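Local structure of restriction endonuclease EcoP15I, modification subunit (Escherichia coli, 4ZCF) at the interface of chains A and B. The protein methylates an adenine on one strand of the asymmetric DNA site 5'-CAGCAG-3', using S-adenosyl-L-methionine, as the Mod dimer of the Type III restriction-modification enzyme EcoP15I. Residues are numbered along the deposited sequence; one frame, centred on the assembly and turned at random. Chains: chain A/B, Restriction endonuclease EcoP15I, modification subunit.

Contact 1: the interface of chains A and B. Residues chain A 234-236; chain B 256-258.
The loop A:Pro234 to A:Asn236, which leads into strand 237-238, lies against the B:Ser256 to B:Trp258 loop that follows strand 241-248 of the other subunit, joining two Mod copies of the N(4)/N(6)-methyltransferase family. Backbone atoms make the polar link: the amide N of B:Trp258 donates to the carbonyl O of A:Ser235 at 3.0 Å, nearly straight (170° at H), though the donor stands well above the carbonyl plane. The same A:Ser235 O also meets a water, which lies 2.7 Å from A:Asn236 O and 2.9 Å from B:Trp258 O and so ties three backbone carbonyls across the junction. Next to it A:Asn236 lies over one face of the B:Trp258 indole. Its CB sits 3.8 Å from the centroid of the six-membered ring in a CH-pi contact, while ND2 passes over the pyrrole part, 3.4 Å from B:Trp258 NE1, with the amide tilted 56° to the ring. The CG of A:Asn236 stands beside its own backbone N (chi1 -59°), which carries the amide across the indole. With an alanine here in place of B:Trp258, A:Asn236 CB would probably lose the ring face it packs on and its amide would be freer to turn. On the other side of the backbone bond, B:Glu257, extended beyond CG, lays its carboxylate against A:Pro234, with A:Pro234 CB 3.5 Å from B:Glu257 CD.

Contact 2: the interface of chains A and B. Residues chain A 58, 171, 202, 205-206; chain B 56, 209, 217.
A:His171 and B:Glu217 reach towards each other from opposite directions across this part of the dimer interface of the Mod methyltransferase, a member of the N(4)/N(6)-methyltransferase family. A:His171, at the start of helix 171-188, gives NE2-H to the carboxylate OE1 of B:Glu217 at 2.7 Å. The bond is almost linear, 176° at H, lies in the imidazole plane and uses the syn lone pair of OE1; ring and carboxylate are nearly coplanar. An extended chain with CG anti to the backbone N (chi1 -153°) delivers the B:Glu217 carboxylate from the 3-10 turn 217-219. The carboxylate would probably favour a protonated imidazole, and the carbonyl O of A:Asn202 at the ring edge, 3.4 Å from A:His171 CE1, is likely to add to that effect. B:Tyr56 slants past the same histidine: A:His171 CB stands over the centre of the phenol ring, and CD2 comes to 3.4 Å from CE1 of the tyrosine. On that same face of the phenol, A:Gln206, its chain bent at chi2 (79°), crosses the tyrosine at about a right angle; A:Gln206 NE2 comes from above the ring plane to hydrogen-bond the hydroxyl B:Tyr56 OH at 2.9 Å. This nitrogen also sits over the face of the imidazole, so the amide bridges the two rings. B:Leu209 turns CD2 towards A:Gln206 CD and A:Ser205 CB, while A:Leu58 CD1 meets the tyrosine at CD2.

Contact 1: the interface of chains A and B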
loop_
_atom_site.group_PDB
_atom_site.type_symbol
_atom_site.label_atom_id
_atom_site.label_comp_id
_atom_site.label_asym_id
_atom_site.label_seq_id
_atom_site.Cartn_x
_atom_site.Cartn_y
_atom_site.Cartn_z
ATOM N N PRO A 234 -32.643 14.938 14.863
ATOM C CA PRO A 234 -33.155 13.552 14.970
ATOM C C PRO A 234 -32.814 12.643 13.787
ATOM O O PRO A 234 -32.910 13.054 12.636
ATOM C CB PRO A 234 -34.668 13.750 15.115
ATOM C CG PRO A 234 -34.938 15.124 14.553
ATOM C CD PRO A 234 -33.745 15.915 14.993
ATOM N N SER A 235 -32.374 11.418 14.083
ATOM C CA SER A 235 -32.006 10.416 13.085
ATOM C C SER A 235 -31.950 9.039 13.715
ATOM O O SER A 235 -32.153 8.898 14.910
ATOM C CB SER A 235 -30.638 10.747 12.484
ATOM O OG SER A 235 -30.492 10.133 11.209
ATOM N N ASN A 236 -31.621 8.031 12.906
ATOM C CA ASN A 236 -31.361 6.664 13.341
ATOM C C ASN A 236 -29.929 6.699 13.932
ATOM O O ASN A 236 -29.781 6.829 15.143
ATOM C CB ASN A 236 -31.449 5.718 12.148
ATOM C CG ASN A 236 -32.775 5.727 11.434
ATOM O OD1 ASN A 236 -32.837 5.890 10.220
ATOM N ND2 ASN A 236 -33.856 5.475 12.150
ATOM N N SER B 256 -38.194 7.299 11.475
ATOM C CA SER B 256 -37.395 8.508 11.206
ATOM C C SER B 256 -36.239 8.710 12.201
ATOM O O SER B 256 -35.180 9.221 11.831
ATOM C CB SER B 256 -38.301 9.734 11.236
ATOM O OG SER B 256 -38.968 9.813 12.487
ATOM N N GLU B 257 -36.468 8.334 13.463
ATOM C CA GLU B 257 -35.479 8.474 14.520
ATOM C C GLU B 257 -35.424 7.343 15.538
ATOM O O GLU B 257 -36.433 6.707 15.807
ATOM C CB GLU B 257 -35.560 9.861 15.192
ATOM C CG GLU B 257 -36.879 10.195 15.854
ATOM C CD GLU B 257 -36.833 11.498 16.625
ATOM O OE1 GLU B 257 -37.657 12.395 16.328
ATOM O OE2 GLU B 257 -35.934 11.648 17.484
ATOM N N TRP B 258 -34.233 7.136 16.118
ATOM C CA TRP B 258 -33.935 6.146 17.152
ATOM C C TRP B 258 -33.619 6.865 18.449
ATOM O O TRP B 258 -32.734 7.719 18.481
ATOM C CB TRP B 258 -32.745 5.257 16.754
ATOM C CG TRP B 258 -33.031 4.252 15.682
ATOM C CD1 TRP B 258 -34.256 3.863 15.224
ATOM C CD2 TRP B 258 -32.073 3.427 15.013
ATOM N NE1 TRP B 258 -34.117 2.885 14.274
ATOM C CE2 TRP B 258 -32.788 2.578 14.140
ATOM C CE3 TRP B 258 -30.674 3.319 15.067
ATOM C CZ2 TRP B 258 -32.149 1.661 13.294
ATOM C CZ3 TRP B 258 -30.038 2.409 14.230
ATOM C CH2 TRP B 258 -30.770 1.600 13.352
HETATM O O HOH W 1 -30.194 8.519 17.218
#

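Contact 2: the interface of chains A and B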
loop_
_atom_site.group_PDB
_atom_site.type_symbol
_atom_site.label_atom_id
_atom_site.label_comp_id
_atom_site.label_asym_id
_atom_site.label_seq_id
_atom_site.Cartn_x
_atom_site.Cartn_y
_atom_site.Cartn_z
ATOM N N LEU A 58 -12.718 -5.599 -8.273
ATOM C CA LEU A 58 -13.572 -4.409 -8.307
ATOM C C LEU A 58 -13.532 -3.975 -9.796
ATOM O O LEU A 58 -12.475 -3.607 -10.330
ATOM C CB LEU A 58 -13.066 -3.278 -7.385
ATOM C CG LEU A 58 -13.836 -1.941 -7.453
ATOM C CD1 LEU A 58 -15.194 -2.042 -6.746
ATOM C CD2 LEU A 58 -13.019 -0.804 -6.856
ATOM N N HIS A 171 -20.601 5.467 -8.674
ATOM C CA HIS A 171 -19.365 4.905 -8.140
ATOM C C HIS A 171 -18.357 4.699 -9.247
ATOM O O HIS A 171 -17.182 5.011 -9.066
ATOM C CB HIS A 171 -19.638 3.567 -7.432
ATOM C CG HIS A 171 -20.423 3.676 -6.164
ATOM N ND1 HIS A 171 -19.895 4.279 -5.043
ATOM C CD2 HIS A 171 -21.630 3.157 -5.852
ATOM C CE1 HIS A 171 -20.819 4.167 -4.106
ATOM N NE2 HIS A 171 -21.881 3.495 -4.548
ATOM N N ASN A 202 -19.686 7.425 1.694
ATOM C CA ASN A 202 -20.135 7.275 0.312
ATOM C C ASN A 202 -19.237 6.411 -0.560
ATOM O O ASN A 202 -19.735 5.466 -1.171
ATOM C CB ASN A 202 -20.465 8.624 -0.313
ATOM C CG ASN A 202 -21.594 9.300 0.398
ATOM O OD1 ASN A 202 -22.729 8.831 0.371
ATOM N ND2 ASN A 202 -21.291 10.358 1.139
ATOM N N SER A 205 -15.468 2.143 0.959
ATOM C CA SER A 205 -15.219 0.764 0.495
ATOM C C SER A 205 -14.663 0.704 -0.918
ATOM O O SER A 205 -13.659 0.023 -1.134
ATOM C CB SER A 205 -16.482 -0.081 0.612
ATOM O OG SER A 205 -17.248 0.328 1.733
ATOM N N GLN A 206 -15.262 1.472 -1.857
ATOM C CA GLN A 206 -14.843 1.577 -3.275
ATOM C C GLN A 206 -13.439 2.121 -3.452
ATOM O O GLN A 206 -12.709 1.623 -4.309
ATOM C CB GLN A 206 -15.825 2.421 -4.084
ATOM C CG GLN A 206 -17.160 1.713 -4.351
ATOM C CD GLN A 206 -18.149 1.706 -3.196
ATOM O OE1 GLN A 206 -17.973 2.329 -2.125
ATOM N NE2 GLN A 206 -19.235 1.005 -3.416
ATOM N N TYR B 56 -21.041 -1.026 -11.750
ATOM C CA TYR B 56 -19.928 -1.511 -10.940
ATOM C C TYR B 56 -20.322 -2.787 -10.194
ATOM O O TYR B 56 -21.517 -3.037 -9.950
ATOM C CB TYR B 56 -19.383 -0.407 -9.983
ATOM C CG TYR B 56 -19.929 -0.417 -8.568
ATOM C CD1 TYR B 56 -21.249 -0.058 -8.304
ATOM C CD2 TYR B 56 -19.118 -0.754 -7.485
ATOM C CE1 TYR B 56 -21.764 -0.076 -7.006
ATOM C CE2 TYR B 56 -19.620 -0.766 -6.177
ATOM C CZ TYR B 56 -20.944 -0.417 -5.942
ATOM O OH TYR B 56 -21.471 -0.414 -4.664
ATOM N N LEU B 209 -20.021 -3.969 0.521
ATOM C CA LEU B 209 -20.402 -4.219 -0.865
ATOM C C LEU B 209 -21.348 -5.425 -1.063
ATOM O O LEU B 209 -22.276 -5.326 -1.870
ATOM C CB LEU B 209 -19.172 -4.198 -1.822
ATOM C CG LEU B 209 -18.290 -2.901 -1.802
ATOM C CD1 LEU B 209 -17.441 -2.812 -3.016
ATOM C CD2 LEU B 209 -19.112 -1.643 -1.781
ATOM N N GLU B 217 -27.991 -0.458 -1.740
ATOM C CA GLU B 217 -27.342 0.689 -1.087
ATOM C C GLU B 217 -28.256 1.723 -0.442
ATOM O O GLU B 217 -27.890 2.307 0.568
ATOM C CB GLU B 217 -26.266 1.337 -1.967
ATOM C CG GLU B 217 -25.182 2.029 -1.134
ATOM C CD GLU B 217 -23.995 2.596 -1.884
ATOM O OE1 GLU B 217 -24.101 2.793 -3.114
ATOM O OE2 GLU B 217 -22.951 2.840 -1.237
#

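The C-alpha centres of contact 1 and contact 2 lie about 25 Å apart, and the two share no residue, so they are separate patches of one Mod-Mod interface. Contact 1 pairs two loops through backbone, water and an asparagine laid over an indole, whereas contact 2 relies on side chains from helices and short strands. Helix 204-215 contributes from both subunits in contact 2, but with different residues from each. The interface as a whole departs from an exact two-fold, which may fit a homodimer in which one subunit takes up the flipped adenine while the other makes most of the sequence-specific DNA contacts.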